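KLTH0A00704p (Lachancea thermotolerans, PDB 4J2G) acts in autophagy as a member of the Atg13 family, its HORMA domain, the part in this chain, probably mediating recruitment of PI 3-kinase. Local coordinates at residues L25-L36 with L160-L171; L97-V106 with P115-K123. The protein carries 1 engineered substitution. All coordinates share one frame; numbering follows the deposited sequence.

From the N terminus the chain first passes through 25-36 on helix 18-39, whose partner 160-171 on helix 158-177 follows with 123 residues in between; contact 1 closes that long loop. Within it, after strand 89-96, lies contact 2, which closes a much shorter one of eight residues between 97-106 and 115-123. The shorter loop is thus enclosed by the longer, and the two do not cross. Contact 1 pairs two helices that rest on the five-stranded antiparallel sheet of the HORMA domain. Contact 2 builds the hairpin 105-109/115-120 of the separate three-stranded sheet. Their centres lie 38 Å apart, on opposite sides of the chain's centre, and their nearest atoms about 20 Å.

Contact 1: residues L25-L36 with L160-L171; sequences LIDNFFLKAALL and LYRQLVLLFRYL
Phe-29 and Phe-168 lie at the middle of a largely apolar, near-parallel helix pair, helix 18-39 against helix 158-177, on one side of the HORMA domain. The segment axes are 10.8 Å apart at closest approach and inclined by 13°, and no hydrogen bond crosses between the segments.

Phe-29 reaches across with its CG anti to the backbone N (chi1 -173°). Over one face of its ring sits the Leu-164 methyl CD2, 4.1 Å from the ring centroid, in a CH-pi contact. The far end of the same ring presses on Leu-167, where CZ approaches CD2 to 3.2 Å, so close for two carbons that the exact fit is doubtful. Phe-168 meets Phe-29 near the latter's ring plane, its CB lying 3.8 Å from Phe-29 CE1.

Phe-168 is in turn a knob in a hole made by Phe-29, Lys-32, Ala-33 and Leu-36. Its ring edge is directed at the Lys-32 backbone O, with CE1 3.8 Å from it, and Leu-36 CG stands 3.6 Å from CZ. At the other end Leu-25 runs alongside Leu-160, CD2 to CD2 3.7 Å, while its CD1 touches the edge of the Tyr-161 ring. Leu-36 and Leu-171 likewise slide past each other in opposite directions.

The pair lies against the five-stranded sheet. Phe-29 and Leu-167 both rest on Ile-259 of strand 255-264, Leu-164 touches Ile-250 of strand 242-252, and Leu-171 meets Trp-132 of strand 126-136, while Leu-31 turns to Trp-77 of helix 70-78.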
# COMPACT_ATOMS: atom_id res chain seq x y z
N LEU A 25 21.66 0.41 7.46
CA LEU A 25 20.55 0.99 8.16
C LEU A 25 19.40 1.14 7.12
O LEU A 25 18.33 0.58 7.29
CB LEU A 25 20.98 2.34 8.73
CG LEU A 25 20.80 2.64 10.22
CD1 LEU A 25 21.06 1.43 11.11
CD2 LEU A 25 21.70 3.81 10.65
N ILE A 26 19.68 1.82 6.01
CA ILE A 26 18.72 2.03 4.96
C ILE A 26 18.01 0.76 4.50
O ILE A 26 16.77 0.66 4.59
CB ILE A 26 19.31 2.84 3.82
CG1 ILE A 26 19.65 4.25 4.32
CG2 ILE A 26 18.27 2.98 2.68
CD1 ILE A 26 20.71 4.97 3.51
N ASP A 27 18.78 -0.22 4.04
CA ASP A 27 18.24 -1.48 3.52
C ASP A 27 17.40 -2.23 4.59
O ASP A 27 16.38 -2.88 4.26
CB ASP A 27 19.38 -2.34 3.00
CG ASP A 27 18.92 -3.69 2.45
OD1 ASP A 27 18.07 -3.81 1.53
OD2 ASP A 27 19.44 -4.68 2.96
N ASN A 28 17.80 -2.11 5.85
CA ASN A 28 17.14 -2.80 6.94
C ASN A 28 15.79 -2.14 7.22
O ASN A 28 14.81 -2.80 7.57
CB ASN A 28 17.99 -2.76 8.22
CG ASN A 28 19.05 -3.86 8.28
OD1 ASN A 28 19.01 -4.86 7.55
ND2 ASN A 28 20.01 -3.67 9.17
N PHE A 29 15.76 -0.83 7.05
CA PHE A 29 14.54 -0.12 7.23
C PHE A 29 13.50 -0.56 6.16
O PHE A 29 12.34 -0.91 6.47
CB PHE A 29 14.78 1.34 7.10
CG PHE A 29 13.59 2.11 7.43
CD1 PHE A 29 13.22 2.28 8.78
CD2 PHE A 29 12.76 2.56 6.42
CE1 PHE A 29 12.06 2.94 9.11
CE2 PHE A 29 11.59 3.21 6.73
CZ PHE A 29 11.23 3.39 8.07
N PHE A 30 13.92 -0.53 4.89
CA PHE A 30 13.08 -0.98 3.78
C PHE A 30 12.44 -2.31 4.14
O PHE A 30 11.23 -2.46 4.02
CB PHE A 30 13.88 -1.21 2.53
CG PHE A 30 13.97 -0.03 1.65
CD1 PHE A 30 14.53 1.18 2.10
CD2 PHE A 30 13.51 -0.13 0.35
CE1 PHE A 30 14.59 2.26 1.24
CE2 PHE A 30 13.54 0.96 -0.51
CZ PHE A 30 14.13 2.14 -0.08
N LEU A 31 13.28 -3.25 4.58
CA LEU A 31 12.82 -4.57 5.05
C LEU A 31 11.84 -4.49 6.21
O LEU A 31 10.77 -5.07 6.09
CB LEU A 31 13.98 -5.47 5.43
CG LEU A 31 14.98 -5.84 4.31
CD1 LEU A 31 16.16 -6.64 4.90
CD2 LEU A 31 14.34 -6.61 3.19
N LYS A 32 12.18 -3.77 7.30
CA LYS A 32 11.26 -3.60 8.42
C LYS A 32 9.92 -2.94 7.98
O LYS A 32 8.84 -3.40 8.36
CB LYS A 32 11.89 -2.80 9.60
CG LYS A 32 12.97 -3.55 10.39
CD LYS A 32 13.51 -2.74 11.56
CE LYS A 32 14.84 -3.32 12.06
NZ LYS A 32 15.48 -2.50 13.14
N ALA A 33 10.04 -1.85 7.20
CA ALA A 33 8.90 -1.10 6.71
C ALA A 33 7.92 -1.97 5.91
O ALA A 33 6.70 -2.05 6.23
CB ALA A 33 9.33 0.14 5.91
N ALA A 34 8.47 -2.70 4.95
CA ALA A 34 7.69 -3.67 4.22
C ALA A 34 7.08 -4.74 5.14
O ALA A 34 5.92 -5.17 4.94
CB ALA A 34 8.54 -4.28 3.12
N LEU A 35 7.81 -5.16 6.18
CA LEU A 35 7.27 -6.22 7.01
C LEU A 35 6.07 -5.70 7.79
O LEU A 35 4.99 -6.29 7.72
CB LEU A 35 8.33 -6.88 7.91
CG LEU A 35 9.32 -7.87 7.28
CD1 LEU A 35 10.42 -8.26 8.26
CD2 LEU A 35 8.67 -9.13 6.66
N LEU A 36 6.22 -4.55 8.45
CA LEU A 36 5.14 -3.87 9.13
C LEU A 36 3.85 -3.79 8.26
O LEU A 36 2.76 -4.23 8.66
CB LEU A 36 5.59 -2.46 9.41
CG LEU A 36 5.34 -1.65 10.68
CD1 LEU A 36 4.95 -0.22 10.29
CD2 LEU A 36 4.36 -2.26 11.68
N LEU A 160 21.22 9.08 11.96
CA LEU A 160 20.33 8.47 10.99
C LEU A 160 19.58 7.31 11.60
O LEU A 160 18.50 6.95 11.14
CB LEU A 160 21.08 7.97 9.79
CG LEU A 160 20.29 7.07 8.86
CD1 LEU A 160 19.31 7.88 8.02
CD2 LEU A 160 21.25 6.30 7.99
N TYR A 161 20.15 6.73 12.64
CA TYR A 161 19.50 5.64 13.30
C TYR A 161 18.26 6.18 14.00
O TYR A 161 17.22 5.53 14.02
CB TYR A 161 20.41 4.99 14.31
CG TYR A 161 19.70 3.89 15.03
CD1 TYR A 161 19.35 2.72 14.35
CD2 TYR A 161 19.31 4.03 16.35
CE1 TYR A 161 18.66 1.71 14.97
CE2 TYR A 161 18.62 3.01 16.99
CZ TYR A 161 18.30 1.86 16.28
OH TYR A 161 17.62 0.83 16.88
N ARG A 162 18.39 7.37 14.57
CA ARG A 162 17.32 7.92 15.37
C ARG A 162 16.20 8.42 14.44
O ARG A 162 15.04 8.25 14.76
CB ARG A 162 17.87 9.02 16.28
CG ARG A 162 16.92 9.42 17.39
CD ARG A 162 17.23 10.83 17.85
NE ARG A 162 17.06 11.81 16.78
CZ ARG A 162 16.20 12.83 16.81
NH1 ARG A 162 15.42 13.03 17.87
NH2 ARG A 162 16.13 13.65 15.77
N GLN A 163 16.58 9.04 13.32
CA GLN A 163 15.64 9.43 12.27
C GLN A 163 14.80 8.24 11.77
O GLN A 163 13.68 8.43 11.34
CB GLN A 163 16.36 10.02 11.05
CG GLN A 163 17.28 11.20 11.30
CD GLN A 163 16.53 12.44 11.71
OE1 GLN A 163 15.64 12.89 11.00
NE2 GLN A 163 16.89 12.99 12.87
N LEU A 164 15.35 7.03 11.80
CA LEU A 164 14.63 5.90 11.27
C LEU A 164 13.73 5.26 12.32
O LEU A 164 12.73 4.68 11.97
CB LEU A 164 15.54 4.90 10.56
CG LEU A 164 16.24 5.49 9.34
CD1 LEU A 164 17.43 4.61 9.00
CD2 LEU A 164 15.34 5.64 8.11
N VAL A 165 14.03 5.46 13.59
CA VAL A 165 13.23 4.93 14.67
C VAL A 165 11.97 5.77 14.71
O VAL A 165 10.86 5.26 14.89
CB VAL A 165 14.01 5.00 16.02
CG1 VAL A 165 13.08 4.90 17.20
CG2 VAL A 165 15.04 3.89 16.12
N LEU A 166 12.16 7.07 14.56
CA LEU A 166 11.05 8.03 14.54
C LEU A 166 10.15 7.79 13.32
O LEU A 166 8.94 7.75 13.44
CB LEU A 166 11.60 9.44 14.45
CG LEU A 166 11.69 10.38 15.67
CD1 LEU A 166 11.64 9.67 17.02
CD2 LEU A 166 12.92 11.25 15.51
N LEU A 167 10.76 7.62 12.16
CA LEU A 167 10.03 7.30 10.97
C LEU A 167 9.24 5.99 11.10
O LEU A 167 8.08 5.90 10.63
CB LEU A 167 10.96 7.22 9.80
CG LEU A 167 10.25 6.93 8.50
CD1 LEU A 167 9.56 8.18 8.09
CD2 LEU A 167 11.25 6.56 7.44
N PHE A 168 9.83 5.01 11.77
CA PHE A 168 9.18 3.73 11.86
C PHE A 168 7.88 3.79 12.71
O PHE A 168 6.89 3.14 12.36
CB PHE A 168 10.13 2.68 12.38
CG PHE A 168 9.56 1.28 12.36
CD1 PHE A 168 9.45 0.57 11.14
CD2 PHE A 168 9.14 0.67 13.54
CE1 PHE A 168 8.94 -0.72 11.11
CE2 PHE A 168 8.62 -0.63 13.51
CZ PHE A 168 8.52 -1.32 12.30
N ARG A 169 7.90 4.56 13.79
CA ARG A 169 6.79 4.59 14.76
C ARG A 169 5.67 5.39 14.15
O ARG A 169 4.49 5.18 14.39
CB ARG A 169 7.20 5.19 16.11
CG ARG A 169 8.29 4.41 16.85
CD ARG A 169 8.48 4.81 18.32
NE ARG A 169 9.21 6.08 18.52
CZ ARG A 169 10.35 6.25 19.22
NH1 ARG A 169 10.96 5.23 19.83
NH2 ARG A 169 10.88 7.46 19.33
N TYR A 170 6.09 6.37 13.37
CA TYR A 170 5.16 7.20 12.75
C TYR A 170 4.34 6.30 11.70
O TYR A 170 3.13 6.31 11.66
CB TYR A 170 5.87 8.34 12.05
CG TYR A 170 4.85 9.11 11.27
CD1 TYR A 170 3.92 9.90 11.93
CD2 TYR A 170 4.68 8.90 9.90
CE1 TYR A 170 2.90 10.54 11.22
CE2 TYR A 170 3.66 9.55 9.18
CZ TYR A 170 2.79 10.37 9.86
OH TYR A 170 1.80 11.06 9.16
N LEU A 171 5.07 5.50 10.97
CA LEU A 171 4.56 4.62 9.96
C LEU A 171 3.67 3.57 10.64
O LEU A 171 2.65 3.23 10.08
CB LEU A 171 5.71 4.02 9.17
CG LEU A 171 5.43 2.92 8.16
CD1 LEU A 171 4.68 3.53 6.95
CD2 LEU A 171 6.81 2.41 7.75

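Contact 2: residues L97-V106 with P115-K123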
# COMPACT_ATOMS: atom_id res chain seq x y z
N LEU A 97 -10.90 -11.52 -3.82
CA LEU A 97 -12.28 -11.96 -4.11
C LEU A 97 -12.37 -13.41 -4.61
O LEU A 97 -13.42 -13.84 -5.11
CB LEU A 97 -12.90 -11.08 -5.18
CG LEU A 97 -13.01 -9.59 -4.88
CD1 LEU A 97 -13.87 -8.98 -5.96
CD2 LEU A 97 -13.58 -9.33 -3.51
N ALA A 98 -11.27 -14.13 -4.50
CA ALA A 98 -11.13 -15.51 -4.96
C ALA A 98 -12.27 -16.46 -4.54
O ALA A 98 -12.73 -17.27 -5.36
CB ALA A 98 -9.78 -16.08 -4.51
N ARG A 99 -12.73 -16.33 -3.29
CA ARG A 99 -13.63 -17.29 -2.62
C ARG A 99 -15.10 -16.96 -2.75
O ARG A 99 -15.93 -17.53 -2.01
CB ARG A 99 -13.32 -17.37 -1.12
CG ARG A 99 -11.92 -17.80 -0.76
CD ARG A 99 -11.64 -19.22 -1.23
NE ARG A 99 -10.81 -19.94 -0.27
CZ ARG A 99 -11.28 -20.63 0.77
NH1 ARG A 99 -12.59 -20.71 0.99
NH2 ARG A 99 -10.43 -21.24 1.58
N LEU A 100 -15.42 -15.99 -3.62
CA LEU A 100 -16.82 -15.61 -3.87
C LEU A 100 -17.52 -16.60 -4.80
O LEU A 100 -16.98 -16.94 -5.85
CB LEU A 100 -16.88 -14.25 -4.56
CG LEU A 100 -17.16 -12.94 -3.80
CD1 LEU A 100 -16.70 -13.02 -2.38
CD2 LEU A 100 -16.56 -11.73 -4.51
N SER A 101 -18.73 -16.99 -4.43
CA SER A 101 -19.61 -17.72 -5.36
C SER A 101 -20.25 -16.76 -6.39
O SER A 101 -20.35 -15.56 -6.12
CB SER A 101 -20.71 -18.45 -4.58
OG SER A 101 -21.59 -17.54 -3.95
N PRO A 102 -20.67 -17.30 -7.56
CA PRO A 102 -21.29 -16.58 -8.68
C PRO A 102 -22.49 -15.67 -8.39
O PRO A 102 -22.74 -14.74 -9.18
CB PRO A 102 -21.75 -17.71 -9.61
CG PRO A 102 -20.75 -18.79 -9.38
CD PRO A 102 -20.34 -18.69 -7.94
N SER A 103 -23.24 -15.94 -7.32
CA SER A 103 -24.40 -15.10 -6.94
C SER A 103 -24.09 -13.94 -5.95
O SER A 103 -24.93 -13.04 -5.71
CB SER A 103 -25.49 -15.98 -6.32
OG SER A 103 -25.22 -16.22 -4.94
N GLN A 104 -22.90 -13.98 -5.36
CA GLN A 104 -22.46 -12.94 -4.40
C GLN A 104 -22.15 -11.58 -5.08
O GLN A 104 -21.38 -11.50 -6.03
CB GLN A 104 -21.30 -13.47 -3.56
CG GLN A 104 -21.77 -14.55 -2.59
CD GLN A 104 -20.66 -15.12 -1.70
OE1 GLN A 104 -19.64 -15.64 -2.17
NE2 GLN A 104 -20.91 -15.10 -0.39
N GLN A 105 -22.79 -10.53 -4.59
CA GLN A 105 -22.61 -9.18 -5.07
C GLN A 105 -21.69 -8.42 -4.06
O GLN A 105 -21.95 -8.42 -2.85
CB GLN A 105 -24.01 -8.50 -5.12
CG GLN A 105 -24.14 -7.12 -5.76
CD GLN A 105 -23.45 -6.97 -7.13
OE1 GLN A 105 -23.65 -7.79 -8.03
NE2 GLN A 105 -22.69 -5.91 -7.29
N VAL A 106 -20.63 -7.79 -4.57
CA VAL A 106 -19.90 -6.78 -3.78
C VAL A 106 -20.46 -5.37 -3.94
O VAL A 106 -20.58 -4.81 -5.02
CB VAL A 106 -18.40 -6.77 -4.13
CG1 VAL A 106 -17.64 -5.74 -3.29
CG2 VAL A 106 -17.84 -8.16 -3.91
N PRO A 115 -25.24 2.56 -0.78
CA PRO A 115 -24.65 1.45 -1.53
C PRO A 115 -24.47 1.66 -2.99
O PRO A 115 -25.33 2.24 -3.64
CB PRO A 115 -25.64 0.29 -1.31
CG PRO A 115 -26.97 0.97 -1.16
CD PRO A 115 -26.67 2.32 -0.49
N TRP A 116 -23.37 1.12 -3.50
CA TRP A 116 -22.99 1.21 -4.90
C TRP A 116 -22.56 -0.16 -5.25
O TRP A 116 -21.86 -0.81 -4.46
CB TRP A 116 -21.83 2.20 -5.15
CG TRP A 116 -22.21 3.64 -4.78
CD1 TRP A 116 -22.34 4.12 -3.55
CD2 TRP A 116 -22.57 4.72 -5.67
NE1 TRP A 116 -22.72 5.43 -3.57
CE2 TRP A 116 -22.90 5.82 -4.87
CE3 TRP A 116 -22.76 4.82 -7.07
CZ2 TRP A 116 -23.33 7.04 -5.39
CZ3 TRP A 116 -23.16 6.02 -7.60
CH2 TRP A 116 -23.44 7.13 -6.76
N ASN A 117 -22.95 -0.62 -6.43
CA ASN A 117 -22.51 -1.92 -6.88
C ASN A 117 -21.10 -1.87 -7.34
O ASN A 117 -20.70 -0.92 -8.02
CB ASN A 117 -23.34 -2.38 -8.09
CG ASN A 117 -24.57 -3.16 -7.70
OD1 ASN A 117 -24.91 -3.29 -6.53
ND2 ASN A 117 -25.24 -3.69 -8.70
N VAL A 118 -20.37 -2.96 -7.05
CA VAL A 118 -18.98 -3.11 -7.49
C VAL A 118 -18.80 -4.26 -8.48
O VAL A 118 -18.34 -4.05 -9.59
CB VAL A 118 -18.01 -3.30 -6.29
CG1 VAL A 118 -16.57 -3.32 -6.79
CG2 VAL A 118 -18.24 -2.23 -5.25
N CYS A 119 -19.09 -5.49 -8.07
CA CYS A 119 -18.94 -6.63 -8.98
C CYS A 119 -19.60 -7.87 -8.44
O CYS A 119 -19.97 -7.92 -7.28
CB CYS A 119 -17.46 -6.90 -9.28
SG CYS A 119 -16.40 -7.09 -7.80
N LYS A 120 -19.75 -8.87 -9.31
CA LYS A 120 -20.52 -10.08 -9.01
C LYS A 120 -19.58 -11.28 -9.08
O LYS A 120 -18.67 -11.32 -9.91
CB LYS A 120 -21.68 -10.26 -10.01
CG LYS A 120 -22.18 -8.98 -10.69
CD LYS A 120 -22.58 -9.22 -12.14
CE LYS A 120 -22.77 -7.91 -12.90
NZ LYS A 120 -22.85 -8.15 -14.37
N GLY A 121 -19.83 -12.25 -8.22
CA GLY A 121 -19.04 -13.48 -8.16
C GLY A 121 -17.57 -13.39 -8.51
O GLY A 121 -16.76 -12.79 -7.80
N THR A 122 -17.20 -13.99 -9.63
CA THR A 122 -15.79 -14.20 -9.93
C THR A 122 -15.29 -13.35 -11.11
O THR A 122 -14.21 -13.55 -11.64
CB THR A 122 -15.49 -15.71 -10.08
OG1 THR A 122 -14.09 -15.90 -10.26
CG2 THR A 122 -16.24 -16.32 -11.27
N LYS A 123 -16.10 -12.38 -11.50
CA LYS A 123 -15.74 -11.49 -12.59
C LYS A 123 -14.37 -10.81 -12.36
O LYS A 123 -13.62 -10.56 -13.29
CB LYS A 123 -16.85 -10.44 -12.76
CG LYS A 123 -17.90 -10.77 -13.83
CD LYS A 123 -19.02 -11.68 -13.32
CE LYS A 123 -20.04 -11.94 -14.43
NZ LYS A 123 -21.36 -12.44 -13.94
O HOH W 1 -13.57 -13.78 -7.92
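Gln-105 with Lys-120 and Val-106 with Cys-119 form the two antiparallel bridges of this hairpin contact, the first a non-hydrogen-bonded pair and the second a hydrogen-bonded one. Strand 105-109 is the middle strand of its sheet, between 115-120 and 268-271.

Backbone bonds do most of the joining. Val-106 N donates to Cys-119 O at 2.8 Å. In return Val-106 O receives Val-118 N at 2.8 Å and, weakly, Cys-119 N at 3.5 Å; with two residues facing one, this is a classic beta bulge. Beyond the bridges Gly-121 N bonds to Gln-104 O at 2.8 Å, and a CA-H...O contact brings Gly-121 CA to 3.2 Å from Ser-101 O. Gly-121, with a positive phi of 32°, lies backbone to backbone against the turn 101-104, its CA close to that of Pro-102. That turn is braced internally by Ser-101 N donating to the Gln-104 side-chain oxygen OE1.

On the face of the sheet that carries Gln-105 and Lys-120, polar side chains meet. Gln-105, bent at chi2 (48°), carries its amide over that of Asn-117; the two planes are 27° apart, with NE2 3.4 Å from Asn-117 CG. The same NE2 makes a weak hydrogen bond to Val-106 O, while OE1 lies against the aliphatic start of Lys-120. Elsewhere a water 2.8 Å from Leu-97 O is also hydrogen-bonded to Thr-122 OG1, bridging the segments.

Apolar contacts occupy the Val-106 and Cys-119 face, where Cys-119 SG touches Leu-97 CD1 at 3.7 Å. Val-106 CG1 packs on Val-118 CB, and both valines touch Phe-269 and Ile-127.

Val-106 O, gripped by one firm and two weak N-H donors, concentrates the bonding at the bulge, which implies a hairpin held chiefly by its backbone and only secondarily by side-chain polarity.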